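Local atomic coordinates of F420-dependent methylenetetrahydromethanopterin dehydrogenase (Methanopyrus kandleri, PDB entry 1QV9), a protein that catalyses the reversible, coenzyme F420-dependent reduction of methenyl-tetrahydromethanopterin to methylene-tetrahydromethanopterin in the pathway of methanogenesis from carbon dioxide. Residues I7-G12 and D66-G71; N74-G79 and G102-D107; K82-L87 and D107-Q112; Y92-I97 and Q112-I117. One frame throughout, in Å; residues are numbered along the deposited sequence.

Interaction 1: residues I7-G12 and D66-G71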
loop_
_atom_site.group_PDB
_atom_site.type_symbol
_atom_site.label_atom_id
_atom_site.label_comp_id
_atom_site.label_asym_id
_atom_site.label_seq_id
_atom_site.Cartn_x
_atom_site.Cartn_y
_atom_site.Cartn_z
ATOM N N ILE A 7 -19.446 -33.245 -18.783
ATOM C CA ILE A 7 -19.251 -32.283 -19.871
ATOM C C ILE A 7 -19.621 -30.940 -19.272
ATOM O O ILE A 7 -20.603 -30.837 -18.540
ATOM C CB ILE A 7 -20.185 -32.551 -21.072
ATOM C CG1 ILE A 7 -19.874 -33.915 -21.701
ATOM C CG2 ILE A 7 -20.020 -31.423 -22.151
ATOM C CD1 ILE A 7 -20.840 -34.313 -22.814
ATOM N N PHE A 8 -18.824 -29.918 -19.560
ATOM C CA PHE A 8 -19.087 -28.557 -19.089
ATOM C C PHE A 8 -19.424 -27.722 -20.310
ATOM O O PHE A 8 -18.723 -27.804 -21.312
ATOM C CB PHE A 8 -17.852 -27.962 -18.402
ATOM C CG PHE A 8 -17.555 -28.594 -17.069
ATOM C CD1 PHE A 8 -16.830 -29.785 -16.987
ATOM C CD2 PHE A 8 -18.007 -27.988 -15.890
ATOM C CE1 PHE A 8 -16.544 -30.371 -15.737
ATOM C CE2 PHE A 8 -17.717 -28.573 -14.619
ATOM C CZ PHE A 8 -16.980 -29.768 -14.558
ATOM N N ILE A 9 -20.488 -26.922 -20.240
ATOM C CA ILE A 9 -20.871 -26.068 -21.377
ATOM C C ILE A 9 -20.705 -24.631 -20.914
ATOM O O ILE A 9 -21.236 -24.256 -19.864
ATOM C CB ILE A 9 -22.337 -26.311 -21.780
ATOM C CG1 ILE A 9 -22.582 -27.796 -22.017
ATOM C CG2 ILE A 9 -22.693 -25.483 -23.013
ATOM C CD1 ILE A 9 -24.099 -28.140 -22.153
ATOM N N LYS A 10 -19.991 -23.811 -21.699
ATOM C CA LYS A 10 -19.717 -22.431 -21.310
ATOM C C LYS A 10 -20.197 -21.464 -22.383
ATOM O O LYS A 10 -19.673 -21.465 -23.510
ATOM C CB LYS A 10 -18.193 -22.207 -21.083
ATOM C CG LYS A 10 -17.581 -23.120 -20.026
ATOM C CD LYS A 10 -16.120 -22.790 -19.720
ATOM C CE LYS A 10 -15.567 -23.799 -18.697
ATOM N NZ LYS A 10 -14.273 -23.357 -18.111
ATOM N N CYS A 11 -21.204 -20.657 -22.040
ATOM C CA CYS A 11 -21.754 -19.646 -22.944
ATOM C C CYS A 11 -21.833 -18.340 -22.175
ATOM O O CYS A 11 -22.503 -18.270 -21.121
ATOM C CB CYS A 11 -23.140 -20.056 -23.437
ATOM S SG CYS A 11 -23.173 -21.589 -24.396
ATOM N N GLY A 12 -21.198 -17.283 -22.687
ATOM C CA GLY A 12 -21.164 -16.037 -21.947
ATOM C C GLY A 12 -20.040 -16.199 -20.933
ATOM O O GLY A 12 -19.398 -17.251 -20.917
ATOM N N ASP A 66 -21.592 -38.675 -16.668
ATOM C CA ASP A 66 -22.402 -38.941 -15.481
ATOM C C ASP A 66 -23.247 -37.698 -15.187
ATOM O O ASP A 66 -24.332 -37.787 -14.650
ATOM C CB ASP A 66 -21.467 -39.295 -14.343
ATOM C CG ASP A 66 -20.708 -40.565 -14.628
ATOM O OD1 ASP A 66 -19.459 -40.568 -14.540
ATOM O OD2 ASP A 66 -21.381 -41.581 -14.958
ATOM N N PHE A 67 -22.735 -36.524 -15.546
ATOM C CA PHE A 67 -23.511 -35.301 -15.368
ATOM C C PHE A 67 -22.983 -34.243 -16.335
ATOM O O PHE A 67 -21.886 -34.397 -16.889
ATOM C CB PHE A 67 -23.487 -34.779 -13.906
ATOM C CG PHE A 67 -22.109 -34.446 -13.359
ATOM C CD1 PHE A 67 -21.607 -33.151 -13.414
ATOM C CD2 PHE A 67 -21.343 -35.409 -12.725
ATOM C CE1 PHE A 67 -20.395 -32.817 -12.853
ATOM C CE2 PHE A 67 -20.105 -35.090 -12.150
ATOM C CZ PHE A 67 -19.617 -33.777 -12.210
ATOM N N ILE A 68 -23.813 -33.233 -16.580
ATOM C CA ILE A 68 -23.486 -32.112 -17.478
ATOM C C ILE A 68 -23.677 -30.816 -16.702
ATOM O O ILE A 68 -24.612 -30.701 -15.912
ATOM C CB ILE A 68 -24.395 -32.128 -18.697
ATOM C CG1 ILE A 68 -24.130 -33.416 -19.476
ATOM C CG2 ILE A 68 -24.111 -30.912 -19.604
ATOM C CD1 ILE A 68 -24.984 -33.640 -20.701
ATOM N N VAL A 69 -22.777 -29.853 -16.904
ATOM C CA VAL A 69 -22.854 -28.579 -16.215
ATOM C C VAL A 69 -22.938 -27.486 -17.247
ATOM O O VAL A 69 -22.212 -27.500 -18.234
ATOM C CB VAL A 69 -21.591 -28.325 -15.318
ATOM C CG1 VAL A 69 -21.749 -27.010 -14.563
ATOM C CG2 VAL A 69 -21.367 -29.495 -14.369
ATOM N N TYR A 70 -23.876 -26.567 -17.077
ATOM C CA TYR A 70 -23.967 -25.413 -17.979
ATOM C C TYR A 70 -23.651 -24.209 -17.102
ATOM O O TYR A 70 -24.270 -24.027 -16.054
ATOM C CB TYR A 70 -25.365 -25.268 -18.557
ATOM C CG TYR A 70 -25.555 -23.970 -19.313
ATOM C CD1 TYR A 70 -25.944 -22.789 -18.661
ATOM C CD2 TYR A 70 -25.258 -23.906 -20.683
ATOM C CE1 TYR A 70 -26.025 -21.561 -19.351
ATOM C CE2 TYR A 70 -25.344 -22.681 -21.374
ATOM C CZ TYR A 70 -25.723 -21.530 -20.711
ATOM O OH TYR A 70 -25.867 -20.339 -21.422
ATOM N N GLY A 71 -22.680 -23.396 -17.515
ATOM C CA GLY A 71 -22.313 -22.224 -16.723
ATOM C C GLY A 71 -22.281 -20.961 -17.586
ATOM O O GLY A 71 -21.800 -20.994 -18.728
HETATM O O HOH W 1 -25.134 -18.004 -20.014
HETATM O O HOH W 2 -19.479 -19.353 -19.211
#
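Two neighbouring strands of the parallel sheet in the alpha/beta domain, 4-10 and 67-71, meet here, the axes of 7-10 and 67-71 approaching to 4.7 Å. Backbone bonds pass back and forth between them: Val69 N donates to Ile7 O at 2.9 Å and Ile9 N to Val69 O at 2.7 Å, each nearly along the C=O axis, while Gly71 N reaches Ile9 O almost straight (170° at the hydrogen). The last bond, Cys11 N to Gly71 O at 3.4 Å, is weak, and a water donates to both Gly12 O and Gly71 O where strand 4-10 gives way to loop. Helices pack on both faces, which suits the mainly apolar side chains of the strands. Phe8 and Val69 point the same way, side by side, with Val69 CB 3.6 Å from Phe8 CD2; helix 153-169 packs on Val69. Ile7, Ile9, Ile68 and Tyr70 occupy the other face, against helices 46-63 and 78-88. With CG anti to its backbone N (chi1 171°), Tyr70 crosses Ile9 at about a right angle, CD2 standing 3.8 Å from Ile9 CG2. CE2 of Tyr70 comes within 3.9 Å of Cys11 SG, an oblique sulfur-aromatic contact. An alanine at Tyr70 would remove the ring and the hydroxyl's water link to Cys11 O, and would probably loosen the packing on Ile9 and Cys11. Tyrosine suits a place with apolar neighbours and one water.

Interaction 2: residues N74-G79 and G102-D107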
loop_
_atom_site.group_PDB
_atom_site.type_symbol
_atom_site.label_atom_id
_atom_site.label_comp_id
_atom_site.label_asym_id
_atom_site.label_seq_id
_atom_site.Cartn_x
_atom_site.Cartn_y
_atom_site.Cartn_z
ATOM N N ASN A 74 -26.802 -15.131 -16.049
ATOM C CA ASN A 74 -28.268 -15.110 -16.041
ATOM C C ASN A 74 -29.098 -16.281 -16.562
ATOM O O ASN A 74 -29.562 -16.280 -17.681
ATOM C CB ASN A 74 -28.720 -13.836 -16.752
ATOM C CG ASN A 74 -30.161 -13.490 -16.453
ATOM O OD1 ASN A 74 -30.874 -14.243 -15.770
ATOM N ND2 ASN A 74 -30.598 -12.345 -16.949
ATOM N N PRO A 75 -29.294 -17.299 -15.735
ATOM C CA PRO A 75 -30.087 -18.468 -16.106
ATOM C C PRO A 75 -31.505 -18.109 -16.585
ATOM O O PRO A 75 -32.157 -18.917 -17.216
ATOM C CB PRO A 75 -30.137 -19.267 -14.805
ATOM C CG PRO A 75 -28.795 -18.954 -14.188
ATOM C CD PRO A 75 -28.572 -17.514 -14.461
ATOM N N ALA A 76 -31.958 -16.891 -16.281
ATOM C CA ALA A 76 -33.312 -16.479 -16.679
ATOM C C ALA A 76 -33.402 -15.830 -18.058
ATOM O O ALA A 76 -34.500 -15.652 -18.586
ATOM C CB ALA A 76 -33.907 -15.545 -15.625
ATOM N N ALA A 77 -32.254 -15.497 -18.652
ATOM C CA ALA A 77 -32.204 -14.880 -19.979
ATOM C C ALA A 77 -32.632 -15.885 -21.062
ATOM O O ALA A 77 -32.620 -17.106 -20.841
ATOM C CB ALA A 77 -30.773 -14.336 -20.265
ATOM N N PRO A 78 -32.989 -15.399 -22.260
ATOM C CA PRO A 78 -33.431 -16.290 -23.350
ATOM C C PRO A 78 -32.488 -17.432 -23.728
ATOM O O PRO A 78 -32.932 -18.581 -23.859
ATOM C CB PRO A 78 -33.649 -15.335 -24.526
ATOM C CG PRO A 78 -34.016 -14.065 -23.852
ATOM C CD PRO A 78 -33.026 -13.993 -22.701
ATOM N N GLY A 79 -31.200 -17.122 -23.925
ATOM C CA GLY A 79 -30.254 -18.183 -24.267
ATOM C C GLY A 79 -30.172 -19.261 -23.199
ATOM O O GLY A 79 -30.425 -20.452 -23.459
ATOM N N GLY A 102 -30.263 -15.429 -11.689
ATOM C CA GLY A 102 -30.828 -16.758 -11.768
ATOM C C GLY A 102 -31.840 -17.036 -10.654
ATOM O O GLY A 102 -32.626 -17.981 -10.787
ATOM N N LEU A 103 -31.821 -16.256 -9.564
ATOM C CA LEU A 103 -32.776 -16.479 -8.462
ATOM C C LEU A 103 -34.205 -16.441 -8.958
ATOM O O LEU A 103 -35.081 -17.109 -8.403
ATOM C CB LEU A 103 -32.596 -15.434 -7.363
ATOM C CG LEU A 103 -31.343 -15.688 -6.530
ATOM C CD1 LEU A 103 -31.035 -14.447 -5.684
ATOM C CD2 LEU A 103 -31.537 -16.924 -5.664
ATOM N N LYS A 104 -34.434 -15.638 -9.986
ATOM C CA LYS A 104 -35.764 -15.511 -10.593
ATOM C C LYS A 104 -36.323 -16.836 -11.123
ATOM O O LYS A 104 -37.546 -17.012 -11.196
ATOM C CB LYS A 104 -35.709 -14.512 -11.750
ATOM C CG LYS A 104 -35.499 -13.065 -11.318
ATOM C CD LYS A 104 -35.231 -12.153 -12.503
ATOM C CE LYS A 104 -33.802 -12.345 -13.023
ATOM N NZ LYS A 104 -33.587 -11.707 -14.328
ATOM N N VAL A 105 -35.458 -17.770 -11.510
ATOM C CA VAL A 105 -35.934 -19.041 -12.050
ATOM C C VAL A 105 -35.571 -20.262 -11.212
ATOM O O VAL A 105 -35.510 -21.388 -11.692
ATOM C CB VAL A 105 -35.476 -19.226 -13.532
ATOM C CG1 VAL A 105 -36.156 -18.192 -14.401
ATOM C CG2 VAL A 105 -33.946 -19.054 -13.661
ATOM N N LYS A 106 -35.353 -20.028 -9.928
ATOM C CA LYS A 106 -35.024 -21.094 -9.021
ATOM C C LYS A 106 -36.157 -22.134 -9.028
ATOM O O LYS A 106 -35.910 -23.340 -9.099
ATOM C CB LYS A 106 -34.846 -20.504 -7.611
ATOM C CG LYS A 106 -34.133 -21.400 -6.637
ATOM C CD LYS A 106 -33.850 -20.676 -5.298
ATOM C CE LYS A 106 -35.076 -20.663 -4.387
ATOM N NZ LYS A 106 -35.641 -22.020 -4.108
ATOM N N ASP A 107 -37.399 -21.663 -8.934
ATOM C CA ASP A 107 -38.506 -22.615 -8.906
ATOM C C ASP A 107 -38.591 -23.388 -10.223
ATOM O O ASP A 107 -38.822 -24.594 -10.214
ATOM C CB ASP A 107 -39.839 -21.897 -8.612
ATOM C CG ASP A 107 -39.942 -21.426 -7.170
ATOM O OD1 ASP A 107 -39.310 -22.037 -6.281
ATOM O OD2 ASP A 107 -40.670 -20.447 -6.927
#
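Pro75 O is the best-held polar atom, gripped by two donors: a hydrogen bond from Arg84 NE and a weak one from Ser81 OG. The turn that presents it is held by its own polar groups. Asn74 OD1 accepts from Ala76 N at 2.9 Å, making an Asx turn, although the N-H comes in from 44° above the carbonyl plane and not along a lone pair. Ala77 N returns to Asn74 O at 3.0 Å, closing a type I turn, and Asn74 N is tied to Asp99 OD2. Asparagine suits the first position, since it tolerates the positive phi of 38° and supplies the side-chain acceptor. These residues belong to the loop that carries the chain from strand 67-71 into helix 78-88, and 102-107 does the same between strand 94-99 and helix 106-111; Ala77 and Val105 are the respective N-cap residues. The two connections meet by packing. Pro75 lays its ring over the backbone of Gly102, with CD 3.6 Å from Gly102 CA. Glycine is needed there, because a CB on Gly102 would fall only 2.9 Å from Pro75 CG. Val105 spreads its two methyls along the turn: CG1 touches Ala76 CB at 3.7 Å, while CG2 lies 4.0 Å from Pro75 CB. Nearer the surface, Lys104 bends at chi3 (-75°) and crosses Asn74 at about a right angle, bringing CE to 4.1 Å from Ala76 CB. Its NZ stays 4.0 Å from Asn74 OD1, too far for a bond.

Interaction 3: residues K82-L87 and D107-Q112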
loop_
_atom_site.group_PDB
_atom_site.type_symbol
_atom_site.label_atom_id
_atom_site.label_comp_id
_atom_site.label_asym_id
_atom_site.label_seq_id
_atom_site.Cartn_x
_atom_site.Cartn_y
_atom_site.Cartn_z
ATOM N N LYS A 82 -33.035 -21.585 -22.855
ATOM C CA LYS A 82 -33.051 -22.621 -23.864
ATOM C C LYS A 82 -32.161 -23.798 -23.417
ATOM O O LYS A 82 -32.532 -24.956 -23.573
ATOM C CB LYS A 82 -32.573 -22.031 -25.194
ATOM C CG LYS A 82 -32.629 -22.985 -26.375
ATOM C CD LYS A 82 -34.033 -23.569 -26.614
ATOM C CE LYS A 82 -34.072 -24.377 -27.914
ATOM N NZ LYS A 82 -35.399 -25.023 -28.138
ATOM N N ALA A 83 -30.986 -23.502 -22.862
ATOM C CA ALA A 83 -30.131 -24.573 -22.382
ATOM C C ALA A 83 -30.857 -25.344 -21.269
ATOM O O ALA A 83 -30.730 -26.577 -21.195
ATOM C CB ALA A 83 -28.832 -24.019 -21.813
ATOM N N ARG A 84 -31.538 -24.619 -20.382
ATOM C CA ARG A 84 -32.259 -25.279 -19.294
ATOM C C ARG A 84 -33.312 -26.213 -19.845
ATOM O O ARG A 84 -33.395 -27.346 -19.421
ATOM C CB ARG A 84 -32.863 -24.253 -18.337
ATOM C CG ARG A 84 -31.809 -23.575 -17.469
ATOM C CD ARG A 84 -32.426 -22.740 -16.369
ATOM N NE ARG A 84 -33.121 -21.555 -16.869
ATOM C CZ ARG A 84 -34.434 -21.377 -16.784
ATOM N NH1 ARG A 84 -34.974 -20.265 -17.268
ATOM N NH2 ARG A 84 -35.202 -22.309 -16.213
ATOM N N GLU A 85 -34.081 -25.762 -20.832
ATOM C CA GLU A 85 -35.096 -26.628 -21.430
ATOM C C GLU A 85 -34.485 -27.897 -22.028
ATOM O O GLU A 85 -34.957 -29.017 -21.791
ATOM C CB GLU A 85 -35.813 -25.909 -22.548
ATOM C CG GLU A 85 -36.667 -24.759 -22.153
ATOM C CD GLU A 85 -37.427 -24.216 -23.363
ATOM O OE1 GLU A 85 -38.066 -25.031 -24.079
ATOM O OE2 GLU A 85 -37.379 -22.986 -23.597
HETATM N N MSE A 86 -33.431 -27.713 -22.817
HETATM C CA MSE A 86 -32.771 -28.839 -23.455
HETATM C C MSE A 86 -32.166 -29.825 -22.469
HETATM O O MSE A 86 -32.300 -31.028 -22.647
HETATM C CB MSE A 86 -31.710 -28.317 -24.432
HETATM C CG MSE A 86 -32.290 -27.323 -25.447
HETATM SE SE MSE A 86 -30.940 -26.483 -26.560
HETATM C CE MSE A 86 -30.290 -28.070 -27.531
ATOM N N LEU A 87 -31.489 -29.326 -21.437
ATOM C CA LEU A 87 -30.885 -30.205 -20.454
ATOM C C LEU A 87 -31.936 -30.895 -19.602
ATOM O O LEU A 87 -31.771 -32.064 -19.237
ATOM C CB LEU A 87 -29.898 -29.421 -19.571
ATOM C CG LEU A 87 -28.676 -28.967 -20.388
ATOM C CD1 LEU A 87 -27.819 -28.027 -19.541
ATOM C CD2 LEU A 87 -27.859 -30.179 -20.862
ATOM N N ASP A 107 -37.399 -21.663 -8.934
ATOM C CA ASP A 107 -38.506 -22.615 -8.906
ATOM C C ASP A 107 -38.591 -23.388 -10.223
ATOM O O ASP A 107 -38.822 -24.594 -10.214
ATOM C CB ASP A 107 -39.839 -21.897 -8.612
ATOM C CG ASP A 107 -39.942 -21.426 -7.170
ATOM O OD1 ASP A 107 -39.310 -22.037 -6.281
ATOM O OD2 ASP A 107 -40.670 -20.447 -6.927
ATOM N N GLU A 108 -38.397 -22.694 -11.348
ATOM C CA GLU A 108 -38.412 -23.351 -12.652
ATOM C C GLU A 108 -37.354 -24.433 -12.703
ATOM O O GLU A 108 -37.608 -25.530 -13.177
ATOM C CB GLU A 108 -38.114 -22.367 -13.794
ATOM C CG GLU A 108 -39.271 -21.533 -14.268
ATOM C CD GLU A 108 -38.945 -20.742 -15.544
ATOM O OE1 GLU A 108 -38.140 -21.223 -16.392
ATOM O OE2 GLU A 108 -39.515 -19.638 -15.701
HETATM N N MSE A 109 -36.148 -24.132 -12.229
HETATM C CA MSE A 109 -35.110 -25.150 -12.289
HETATM C C MSE A 109 -35.419 -26.359 -11.449
HETATM O O MSE A 109 -35.150 -27.481 -11.863
HETATM C CB MSE A 109 -33.741 -24.578 -11.881
HETATM C CG MSE A 109 -33.180 -23.628 -12.920
HETATM SE SE MSE A 109 -31.375 -22.984 -12.552
HETATM C CE MSE A 109 -31.800 -21.758 -11.066
ATOM N N GLU A 110 -35.987 -26.143 -10.264
ATOM C CA GLU A 110 -36.296 -27.292 -9.411
ATOM C C GLU A 110 -37.351 -28.156 -10.104
ATOM O O GLU A 110 -37.263 -29.369 -10.088
ATOM C CB GLU A 110 -36.756 -26.825 -8.025
ATOM C CG GLU A 110 -35.648 -26.029 -7.318
ATOM C CD GLU A 110 -36.008 -25.548 -5.927
ATOM O OE1 GLU A 110 -37.152 -25.783 -5.486
ATOM O OE2 GLU A 110 -35.145 -24.919 -5.276
ATOM N N GLU A 111 -38.310 -27.517 -10.754
ATOM C CA GLU A 111 -39.342 -28.257 -11.485
ATOM C C GLU A 111 -38.716 -28.998 -12.679
ATOM O O GLU A 111 -39.175 -30.069 -13.057
ATOM C CB GLU A 111 -40.421 -27.299 -11.993
ATOM C CG GLU A 111 -41.589 -28.016 -12.674
ATOM C CD GLU A 111 -42.616 -27.057 -13.256
ATOM O OE1 GLU A 111 -43.059 -26.138 -12.526
ATOM O OE2 GLU A 111 -42.988 -27.227 -14.442
ATOM N N GLN A 112 -37.644 -28.431 -13.241
ATOM C CA GLN A 112 -36.949 -29.013 -14.383
ATOM C C GLN A 112 -36.020 -30.119 -13.951
ATOM O O GLN A 112 -35.380 -30.745 -14.786
ATOM C CB GLN A 112 -36.145 -27.926 -15.153
ATOM C CG GLN A 112 -36.999 -26.954 -15.929
ATOM C CD GLN A 112 -36.202 -25.776 -16.501
ATOM O OE1 GLN A 112 -35.391 -25.177 -15.805
ATOM N NE2 GLN A 112 -36.468 -25.418 -17.754
#
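Helices 78-88 and 106-111 lie next to each other on one face of the alpha/beta domain's sheet, and Arg84 bridges them, crossing Glu108, Met109 and Gln112 each at about a right angle. Its chain bends at chi3 (-69°), which turns the flat guanidinium so that one edge faces the second helix. There NH2 grips two acceptors: Glu108 OE1 at 3.1 Å, exactly in the guanidinium plane, as part of a salt bridge, and Gln112 OE1 at 2.9 Å. Both acceptors are approached from above their own planes, and the carboxylate is turned 45° and the amide 62° from the guanidinium. A weak bond from NH1 to Glu108 OE1, 3.4 Å long, adds to the grip, while NE is engaged by Pro75 O in the loop preceding its helix. Arginine fits because it offers several N-H groups in different directions from one buried stem. An alanine at Arg84 would remove the salt bridge and the bond to Gln112, and would probably leave the two helices less firmly joined. The apolar stem has its own partner: Met109, modelled as selenomethionine, sets CG 3.6 Å from Arg84 CD and SE 4.0 Å from that same carbon.

Interaction 4: residues Y92-I97 and Q112-I117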
loop_
_atom_site.group_PDB
_atom_site.type_symbol
_atom_site.label_atom_id
_atom_site.label_comp_id
_atom_site.label_asym_id
_atom_site.label_seq_id
_atom_site.Cartn_x
_atom_site.Cartn_y
_atom_site.Cartn_z
ATOM N N TYR A 92 -29.491 -36.837 -18.902
ATOM C CA TYR A 92 -28.307 -36.548 -18.114
ATOM C C TYR A 92 -28.495 -35.589 -16.952
ATOM O O TYR A 92 -28.950 -34.478 -17.164
ATOM C CB TYR A 92 -27.211 -35.935 -19.015
ATOM C CG TYR A 92 -26.896 -36.786 -20.183
ATOM C CD1 TYR A 92 -26.117 -37.925 -20.030
ATOM C CD2 TYR A 92 -27.408 -36.476 -21.430
ATOM C CE1 TYR A 92 -25.853 -38.760 -21.119
ATOM C CE2 TYR A 92 -27.152 -37.288 -22.521
ATOM C CZ TYR A 92 -26.378 -38.423 -22.347
ATOM O OH TYR A 92 -26.109 -39.241 -23.431
ATOM N N PRO A 93 -28.141 -36.010 -15.711
ATOM C CA PRO A 93 -28.272 -35.132 -14.528
ATOM C C PRO A 93 -27.492 -33.871 -14.873
ATOM O O PRO A 93 -26.376 -33.962 -15.399
ATOM C CB PRO A 93 -27.597 -35.930 -13.427
ATOM C CG PRO A 93 -27.939 -37.362 -13.819
ATOM C CD PRO A 93 -27.628 -37.338 -15.324
ATOM N N ALA A 94 -28.072 -32.712 -14.585
ATOM C CA ALA A 94 -27.426 -31.445 -14.953
ATOM C C ALA A 94 -27.483 -30.398 -13.848
ATOM O O ALA A 94 -28.426 -30.369 -13.038
ATOM C CB ALA A 94 -28.099 -30.895 -16.223
ATOM N N VAL A 95 -26.502 -29.497 -13.875
ATOM C CA VAL A 95 -26.364 -28.428 -12.899
ATOM C C VAL A 95 -26.136 -27.135 -13.646
ATOM O O VAL A 95 -25.378 -27.114 -14.628
ATOM C CB VAL A 95 -25.120 -28.662 -11.986
ATOM C CG1 VAL A 95 -24.947 -27.480 -10.984
ATOM C CG2 VAL A 95 -25.267 -29.996 -11.239
ATOM N N ILE A 96 -26.810 -26.080 -13.211
ATOM C CA ILE A 96 -26.672 -24.762 -13.802
ATOM C C ILE A 96 -25.828 -23.886 -12.877
ATOM O O ILE A 96 -26.151 -23.739 -11.694
ATOM C CB ILE A 96 -28.081 -24.079 -13.955
ATOM C CG1 ILE A 96 -29.026 -24.953 -14.792
ATOM C CG2 ILE A 96 -27.963 -22.716 -14.616
ATOM C CD1 ILE A 96 -28.517 -25.303 -16.168
ATOM N N ILE A 97 -24.757 -23.296 -13.407
ATOM C CA ILE A 97 -23.938 -22.365 -12.628
ATOM C C ILE A 97 -24.327 -21.008 -13.154
ATOM O O ILE A 97 -24.281 -20.783 -14.363
ATOM C CB ILE A 97 -22.404 -22.616 -12.868
ATOM C CG1 ILE A 97 -21.939 -23.940 -12.213
ATOM C CG2 ILE A 97 -21.613 -21.399 -12.413
ATOM C CD1 ILE A 97 -22.695 -24.419 -11.023
ATOM N N GLN A 112 -37.644 -28.431 -13.241
ATOM C CA GLN A 112 -36.949 -29.013 -14.383
ATOM C C GLN A 112 -36.020 -30.119 -13.951
ATOM O O GLN A 112 -35.380 -30.745 -14.786
ATOM C CB GLN A 112 -36.145 -27.926 -15.153
ATOM C CG GLN A 112 -36.999 -26.954 -15.929
ATOM C CD GLN A 112 -36.202 -25.776 -16.501
ATOM O OE1 GLN A 112 -35.391 -25.177 -15.805
ATOM N NE2 GLN A 112 -36.468 -25.418 -17.754
ATOM N N GLY A 113 -35.907 -30.334 -12.636
ATOM C CA GLY A 113 -35.067 -31.395 -12.136
ATOM C C GLY A 113 -33.595 -31.056 -12.252
ATOM O O GLY A 113 -32.755 -31.946 -12.263
ATOM N N LEU A 114 -33.306 -29.761 -12.294
ATOM C CA LEU A 114 -31.922 -29.305 -12.435
ATOM C C LEU A 114 -31.313 -28.826 -11.133
ATOM O O LEU A 114 -32.013 -28.256 -10.303
ATOM C CB LEU A 114 -31.878 -28.131 -13.421
ATOM C CG LEU A 114 -32.317 -28.408 -14.854
ATOM C CD1 LEU A 114 -32.487 -27.058 -15.593
ATOM C CD2 LEU A 114 -31.316 -29.315 -15.559
ATOM N N GLY A 115 -30.018 -29.108 -10.937
ATOM C CA GLY A 115 -29.322 -28.565 -9.789
ATOM C C GLY A 115 -28.844 -27.156 -10.168
ATOM O O GLY A 115 -28.906 -26.737 -11.352
ATOM N N TYR A 116 -28.414 -26.394 -9.171
ATOM C CA TYR A 116 -27.894 -25.047 -9.459
ATOM C C TYR A 116 -26.945 -24.543 -8.401
ATOM O O TYR A 116 -27.015 -24.940 -7.249
ATOM C CB TYR A 116 -29.016 -23.987 -9.623
ATOM C CG TYR A 116 -30.024 -23.884 -8.486
ATOM C CD1 TYR A 116 -31.227 -24.580 -8.565
ATOM C CD2 TYR A 116 -29.755 -23.153 -7.333
ATOM C CE1 TYR A 116 -32.146 -24.553 -7.511
ATOM C CE2 TYR A 116 -30.670 -23.128 -6.264
ATOM C CZ TYR A 116 -31.856 -23.833 -6.377
ATOM O OH TYR A 116 -32.770 -23.815 -5.339
ATOM N N ILE A 117 -26.013 -23.685 -8.823
ATOM C CA ILE A 117 -25.135 -23.022 -7.876
ATOM C C ILE A 117 -25.182 -21.597 -8.393
ATOM O O ILE A 117 -24.706 -21.303 -9.500
ATOM C CB ILE A 117 -23.676 -23.525 -7.892
ATOM C CG1 ILE A 117 -23.673 -25.016 -7.536
ATOM C CG2 ILE A 117 -22.849 -22.722 -6.859
ATOM C CD1 ILE A 117 -22.275 -25.693 -7.578
HETATM O O HOH W 3 -31.037 -33.122 -14.025
#
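Three backbone hydrogen bonds, each 2.9 Å long, join the segments: Gly115 N to Ala94 O, Ile96 N to Gly115 O and Ile117 N to Ile96 O. They differ in approach, for Ile117 N comes nearly along the C=O axis of Ile96, whereas Ile96 N sits 44° above the carbonyl plane of Gly115. Before the first of them, a water takes the N-H of Ala94 at 3.0 Å and donates to Gly113 O. These are adjacent parallel strands of a beta-alpha-beta unit, in which 94-99 is followed by helix 106-111 and then strand 115-119. The helix ends in a Schellman motif at Gly113, whose positive phi (74°) favours glycine. Gly115 has a different reason: a CB there would sit tightly against Val95 CG2. Apolar contacts fill both faces. On the face toward the two helices 78-88 and 106-111, Leu114 CD1 lies 4.1 Å from Ile96 CG1, while its CD2 meets Ala94 CB at 3.6 Å. Tyr116 adopts the crowded first torsion (53°), which carries its ring away from strand 94-99 and lets OH bond Glu110 OE2. On the opposite face, packed by Phe161 of helix 153-169, Ile97 and Ile117 point the same way, side by side. Their contact is unusually tight, with Ile97 CD1 only 3.4 Å from Ile117 CB, and chi2 of Ile97 is twisted off a staggered position.

How the interactions relate
Along the chain, interaction 1 closes before the others open, and the segments of interactions 2, 3 and 4 alternate. Interactions 1 and 4 are strand pairs of one parallel sheet, centres about 10 Å apart. Interactions 2 and 3, centres about 9 Å apart, link the starts and then the bodies of helices 78-88 and 106-111, which lie on that sheet. Leu87 packs on Ile68 and Tyr70, and Met109 on Ile96 and Tyr116, so helices and strands form one core. Asp107 is common to 2 and 3, Gln112 to 3 and 4. Strands 67-71, 94-99 and 115-119 with helices 78-88 and 106-111 form two successive beta-alpha-beta units, and interaction 1 ties the first of these strands to strand 4-10.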